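Local coordinates for protein diaminopropionate ammonia-lyase (Escherichia coli, PDB 4D9I) that catalyses the pyridoxal-phosphate-dependent alpha,beta-elimination of both L- and D-diaminopropionate to pyruvate and ammonia, working as a homodimer, at residues H254-E259 against Q308-Q313; K112-T117 against N137-M142. One frame throughout, in Å; residues are numbered along the deposited sequence.

Both contacts are parallel strand pairs, but they belong to different sheets and so share no strand. Along the chain interaction 2 comes first, pairing 112-117 with 137-142 at the middle of a four-stranded parallel sheet. Interaction 1 follows, pairing 254-259 with 308-313 toward one side of a seven-stranded mixed sheet. They lie on opposite sides of the chain's centre, 33 Å apart between centres and about 20 Å between nearest atoms. Two such helix-flanked sheets are what fold type II pyridoxal-phosphate enzymes are built on, and in that fold the cofactor sits in the cleft between the two domains.

Interaction 1: H254-E259 against Q308-Q313; sequences HSIIVE and QFISCQ
Two groups meet Ile310 O: the backbone N-H of Glu259, with N 2.9 Å from that oxygen, and a water 3.0 Å from it. The same water reaches Glu259 OE1, though it cannot serve every acceptor around it at once. The carboxylate is also bound at the start of helix 265-272, OE1 taking the N-H of Tyr267 and OE2 that of Ile266; both bonds would probably favour its charged form.

At the other end of the pair, His254 NE2 donates to Gln308 OE1 over 2.8 Å. The oxygen lies in the imidazole plane, 2° out of it, yet the donor stands above the amide, whose plane is turned 72° from the ring. An extended chain beyond CG carries the Gln308 amide out to the histidine, and its NE2 is held by Asp12 OD1 and Lys362 O, which fixes the flip of the amide. A leucine in place of Gln308 would probably leave His254 NE2 without its acceptor and both partners of the amide NE2 without their donor.

Between these ends the strands run parallel, Ile257 N to Gln308 O at 3.0 Å and Ile310 N to Ile257 O at 2.7 Å. On the face with Gln308, Ile256 CG2 is pressed against Ile310 CD1 at 3.4 Å, tight for two carbons. On the other face Ile257 and Phe309 lie side by side, CG1 of the isoleucine 3.8 Å from CD2 of the ring.

The pair belongs to the mixed sheet of the larger domain of this fold type II enzyme, with 254-259 between strands 226-230 and 308-312, and antiparallel strand 8-12 beyond. Helices 338-352 and 356-363 pack on the face of Ile256, Val258 and Ile310, helix 265-272 on that of Phe309 and Glu259.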
loop_
_atom_site.group_PDB
_atom_site.type_symbol
_atom_site.label_atom_id
_atom_site.label_comp_id
_atom_site.label_asym_id
_atom_site.label_seq_id
_atom_site.Cartn_x
_atom_site.Cartn_y
_atom_site.Cartn_z
ATOM N N HIS B 254 4.269 28.137 -8.562
ATOM C CA HIS B 254 5.536 27.694 -8.016
ATOM C C HIS B 254 5.821 26.319 -8.548
ATOM O O HIS B 254 5.324 25.325 -8.030
ATOM C CB HIS B 254 5.528 27.729 -6.489
ATOM C CG HIS B 254 6.887 27.496 -5.876
ATOM N ND1 HIS B 254 7.421 28.328 -4.976
ATOM C CD2 HIS B 254 7.826 26.476 -6.081
ATOM C CE1 HIS B 254 8.635 27.874 -4.609
ATOM N NE2 HIS B 254 8.889 26.751 -5.299
ATOM N N SER B 255 6.594 26.268 -9.626
ATOM C CA SER B 255 6.855 25.013 -10.303
ATOM C C SER B 255 8.187 24.448 -9.866
ATOM O O SER B 255 9.193 25.158 -9.807
ATOM C CB SER B 255 6.837 25.201 -11.832
ATOM O OG SER B 255 7.753 26.201 -12.226
ATOM N N ILE B 256 8.183 23.150 -9.607
ATOM C CA ILE B 256 9.346 22.448 -9.125
ATOM C C ILE B 256 9.606 21.266 -10.058
ATOM O O ILE B 256 8.769 20.381 -10.189
ATOM C CB ILE B 256 9.136 21.932 -7.674
ATOM C CG1 ILE B 256 8.834 23.097 -6.715
ATOM C CG2 ILE B 256 10.376 21.222 -7.192
ATOM C CD1 ILE B 256 8.020 22.687 -5.497
ATOM N N ILE B 257 10.781 21.266 -10.673
ATOM C CA ILE B 257 11.227 20.193 -11.571
ATOM C C ILE B 257 12.007 19.183 -10.734
ATOM O O ILE B 257 12.875 19.564 -9.926
ATOM C CB ILE B 257 12.125 20.768 -12.684
ATOM C CG1 ILE B 257 11.510 22.053 -13.270
ATOM C CG2 ILE B 257 12.396 19.727 -13.771
ATOM C CD1 ILE B 257 10.071 21.928 -13.755
ATOM N N VAL B 258 11.669 17.906 -10.898
ATOM C CA VAL B 258 12.240 16.863 -10.079
ATOM C C VAL B 258 13.035 15.838 -10.895
ATOM O O VAL B 258 12.513 15.234 -11.834
ATOM C CB VAL B 258 11.118 16.150 -9.277
ATOM C CG1 VAL B 258 11.719 15.096 -8.360
ATOM C CG2 VAL B 258 10.339 17.179 -8.480
ATOM N N GLU B 259 14.284 15.625 -10.501
ATOM C CA GLU B 259 15.147 14.653 -11.149
ATOM C C GLU B 259 15.926 13.793 -10.158
ATOM O O GLU B 259 16.330 14.267 -9.107
ATOM C CB GLU B 259 16.154 15.346 -12.082
ATOM C CG GLU B 259 15.537 16.031 -13.275
ATOM C CD GLU B 259 16.584 16.732 -14.106
ATOM O OE1 GLU B 259 17.267 17.633 -13.566
ATOM O OE2 GLU B 259 16.742 16.363 -15.282
ATOM N N GLN B 308 11.994 26.280 -9.434
ATOM C CA GLN B 308 13.060 25.555 -8.773
ATOM C C GLN B 308 13.363 24.225 -9.443
ATOM O O GLN B 308 12.506 23.620 -10.077
ATOM C CB GLN B 308 12.687 25.305 -7.307
ATOM C CG GLN B 308 12.947 26.499 -6.403
ATOM C CD GLN B 308 12.241 26.385 -5.066
ATOM O OE1 GLN B 308 11.338 25.561 -4.893
ATOM N NE2 GLN B 308 12.638 27.214 -4.116
ATOM N N PHE B 309 14.600 23.780 -9.285
ATOM C CA PHE B 309 15.005 22.453 -9.719
ATOM C C PHE B 309 15.376 21.638 -8.490
ATOM O O PHE B 309 16.021 22.158 -7.588
ATOM C CB PHE B 309 16.210 22.561 -10.641
ATOM C CG PHE B 309 16.020 23.533 -11.768
ATOM C CD1 PHE B 309 16.741 24.717 -11.806
ATOM C CD2 PHE B 309 15.115 23.264 -12.787
ATOM C CE1 PHE B 309 16.577 25.621 -12.853
ATOM C CE2 PHE B 309 14.943 24.168 -13.833
ATOM C CZ PHE B 309 15.668 25.341 -13.860
ATOM N N ILE B 310 14.964 20.372 -8.465
ATOM C CA ILE B 310 15.343 19.446 -7.396
ATOM C C ILE B 310 16.131 18.259 -7.955
ATOM O O ILE B 310 15.739 17.652 -8.955
ATOM C CB ILE B 310 14.120 18.928 -6.601
ATOM C CG1 ILE B 310 13.577 20.033 -5.687
ATOM C CG2 ILE B 310 14.490 17.698 -5.762
ATOM C CD1 ILE B 310 12.340 19.669 -4.889
ATOM N N SER B 311 17.256 17.970 -7.309
ATOM C CA SER B 311 18.024 16.755 -7.533
ATOM C C SER B 311 17.869 15.875 -6.306
ATOM O O SER B 311 18.250 16.266 -5.202
ATOM C CB SER B 311 19.499 17.078 -7.745
ATOM O OG SER B 311 20.268 15.893 -7.847
ATOM N N CYS B 312 17.324 14.683 -6.494
ATOM C CA CYS B 312 17.035 13.835 -5.349
ATOM C C CYS B 312 17.550 12.396 -5.434
ATOM O O CYS B 312 17.809 11.857 -6.517
ATOM C CB CYS B 312 15.544 13.876 -5.002
ATOM S SG CYS B 312 14.506 13.017 -6.185
ATOM N N GLN B 313 17.715 11.810 -4.255
ATOM C CA GLN B 313 18.036 10.409 -4.064
ATOM C C GLN B 313 17.013 9.514 -4.777
ATOM O O GLN B 313 15.817 9.821 -4.768
ATOM C CB GLN B 313 17.969 10.136 -2.555
ATOM C CG GLN B 313 18.660 8.871 -2.136
ATOM C CD GLN B 313 19.075 8.900 -0.685
ATOM O OE1 GLN B 313 19.022 9.931 -0.016
ATOM N NE2 GLN B 313 19.515 7.770 -0.206
HETATM O O HOH W 1 15.621 19.004 -11.641
#

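Interaction 2: K112-T117 against N137-M142; sequences KMTFAT and NAVIYM
Thr114 meets Asn137 and Val139 together, its side chain slanting across both. Its OG1 comes to 3.7 Å from Asn137 CB, while its CG2, which stands anti to the backbone N, touches Val139 CG2 at 3.8 Å. OG1 thus meets Asn137, and CG2 reaches on to Val139, the next residue on that face, while still near Asn137 CB. Further along, the Val139 CG1 branch turns from Thr114 and meets the edge of the Tyr141 ring, in its plane.

On the other face the partners are Phe115, Thr117, Ala138 and Ile140. Ile140 brings its CD1 to 3.7 Å from Thr117 CB, because chi2 of -51° folds that methyl back instead of extending it. The hydroxyl of Thr117 is engaged outside the pair, bonded to Val187 O. The Phe115 ring leans obliquely by Asn137 O, with CD2 3.7 Å from it; the same oxygen accepts the Phe115 N-H at 2.8 Å.

This is a beta-alpha-beta unit: strand 114-118 passes through helix 122-133 into strand 137-142, parallel to it, the axes of 114-117 and 137-142 differing by 15° in direction. The helix packs on the face of Phe115, Thr117 and Ala138, through Val127, His123 and Ala131, and helix 81-93 adds Ile85 and Leu88 against the phenylalanine. The side chain of Ile140 is about 9 Å from that of Asp120, inferred to be the proton acceptor for the L-isomer.

Five backbone bonds lace the strands, from Asn137 N on Met113 O to Tyr141 N on Thr117 O, the latter 2.7 Å long. Beyond the pair, the backbones of Ala138 and Ile140 bond to that of Glu160 in strand 160-163, and those of Thr114 and Ala116 to that of Glu185 in strand 185-186.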
loop_
_atom_site.group_PDB
_atom_site.type_symbol
_atom_site.label_atom_id
_atom_site.label_comp_id
_atom_site.label_asym_id
_atom_site.label_seq_id
_atom_site.Cartn_x
_atom_site.Cartn_y
_atom_site.Cartn_z
ATOM N N LYS B 112 2.490 2.642 -46.940
ATOM C CA LYS B 112 2.709 2.353 -45.531
ATOM C C LYS B 112 3.978 3.028 -45.005
ATOM O O LYS B 112 4.990 3.114 -45.713
ATOM C CB LYS B 112 2.715 0.841 -45.270
ATOM C CG LYS B 112 1.356 0.287 -44.850
ATOM N N MET B 113 3.887 3.529 -43.776
ATOM C CA MET B 113 5.004 4.155 -43.058
ATOM C C MET B 113 5.568 3.187 -42.011
ATOM O O MET B 113 4.833 2.360 -41.467
ATOM C CB MET B 113 4.536 5.436 -42.341
ATOM C CG MET B 113 4.155 6.606 -43.247
ATOM S SD MET B 113 3.909 8.161 -42.332
ATOM C CE MET B 113 5.608 8.715 -42.147
ATOM N N THR B 114 6.867 3.299 -41.737
ATOM C CA THR B 114 7.505 2.563 -40.653
ATOM C C THR B 114 8.098 3.550 -39.665
ATOM O O THR B 114 8.963 4.359 -40.019
ATOM C CB THR B 114 8.584 1.600 -41.177
ATOM O OG1 THR B 114 7.984 0.715 -42.122
ATOM C CG2 THR B 114 9.183 0.784 -40.039
ATOM N N PHE B 115 7.594 3.503 -38.438
ATOM C CA PHE B 115 8.053 4.403 -37.383
ATOM C C PHE B 115 9.112 3.748 -36.523
ATOM O O PHE B 115 8.870 2.689 -35.945
ATOM C CB PHE B 115 6.878 4.849 -36.512
ATOM C CG PHE B 115 5.848 5.620 -37.269
ATOM C CD1 PHE B 115 6.133 6.899 -37.729
ATOM C CD2 PHE B 115 4.614 5.056 -37.557
ATOM C CE1 PHE B 115 5.192 7.618 -38.450
ATOM C CE2 PHE B 115 3.670 5.760 -38.296
ATOM C CZ PHE B 115 3.952 7.045 -38.729
ATOM N N ALA B 116 10.257 4.406 -36.396
ATOM C CA ALA B 116 11.402 3.831 -35.683
ATOM C C ALA B 116 11.727 4.635 -34.429
ATOM O O ALA B 116 11.787 5.870 -34.461
ATOM C CB ALA B 116 12.609 3.735 -36.600
ATOM N N THR B 117 11.929 3.926 -33.318
ATOM C CA THR B 117 11.983 4.578 -32.030
ATOM C C THR B 117 12.854 3.824 -31.038
ATOM O O THR B 117 12.830 2.601 -31.006
ATOM C CB THR B 117 10.544 4.694 -31.479
ATOM O OG1 THR B 117 9.795 5.577 -32.330
ATOM C CG2 THR B 117 10.522 5.219 -30.061
ATOM N N ASN B 137 3.616 0.371 -39.626
ATOM C CA ASN B 137 4.629 -0.443 -38.953
ATOM C C ASN B 137 5.438 0.339 -37.920
ATOM O O ASN B 137 5.587 1.555 -38.031
ATOM C CB ASN B 137 5.556 -1.084 -39.986
ATOM C CG ASN B 137 4.849 -2.131 -40.821
ATOM O OD1 ASN B 137 4.645 -1.947 -42.014
ATOM N ND2 ASN B 137 4.459 -3.231 -40.190
ATOM N N ALA B 138 5.933 -0.354 -36.900
ATOM C CA ALA B 138 6.822 0.261 -35.934
ATOM C C ALA B 138 8.004 -0.644 -35.592
ATOM O O ALA B 138 7.858 -1.864 -35.504
ATOM C CB ALA B 138 6.059 0.667 -34.676
ATOM N N VAL B 139 9.171 -0.040 -35.399
ATOM C CA VAL B 139 10.385 -0.777 -35.008
ATOM C C VAL B 139 10.995 -0.092 -33.782
ATOM O O VAL B 139 11.528 1.010 -33.872
ATOM C CB VAL B 139 11.407 -0.906 -36.175
ATOM C CG1 VAL B 139 12.604 -1.756 -35.762
ATOM C CG2 VAL B 139 10.758 -1.534 -37.400
ATOM N N ILE B 140 10.876 -0.744 -32.629
ATOM C CA ILE B 140 11.307 -0.172 -31.354
ATOM C C ILE B 140 12.640 -0.767 -30.888
ATOM O O ILE B 140 12.827 -1.992 -30.883
ATOM C CB ILE B 140 10.224 -0.371 -30.260
ATOM C CG1 ILE B 140 8.827 0.051 -30.758
ATOM C CG2 ILE B 140 10.593 0.343 -28.977
ATOM C CD1 ILE B 140 8.699 1.433 -31.390
ATOM N N TYR B 141 13.580 0.095 -30.516
ATOM C CA TYR B 141 14.817 -0.362 -29.880
ATOM C C TYR B 141 14.785 -0.057 -28.366
ATOM O O TYR B 141 14.334 1.012 -27.950
ATOM C CB TYR B 141 16.044 0.267 -30.561
ATOM C CG TYR B 141 16.270 -0.178 -31.998
ATOM C CD1 TYR B 141 15.230 -0.711 -32.762
ATOM C CD2 TYR B 141 17.515 -0.040 -32.604
ATOM C CE1 TYR B 141 15.427 -1.111 -34.069
ATOM C CE2 TYR B 141 17.717 -0.437 -33.918
ATOM C CZ TYR B 141 16.670 -0.971 -34.646
ATOM O OH TYR B 141 16.852 -1.361 -35.953
ATOM N N MET B 142 15.232 -1.013 -27.557
ATOM C CA MET B 142 15.356 -0.819 -26.107
ATOM C C MET B 142 16.793 -1.132 -25.649
ATOM O O MET B 142 17.433 -2.033 -26.199
ATOM C CB MET B 142 14.321 -1.668 -25.346
ATOM C CG MET B 142 12.864 -1.358 -25.686
ATOM S SD MET B 142 11.702 -2.162 -24.558
ATOM C CE MET B 142 11.984 -1.174 -23.094
#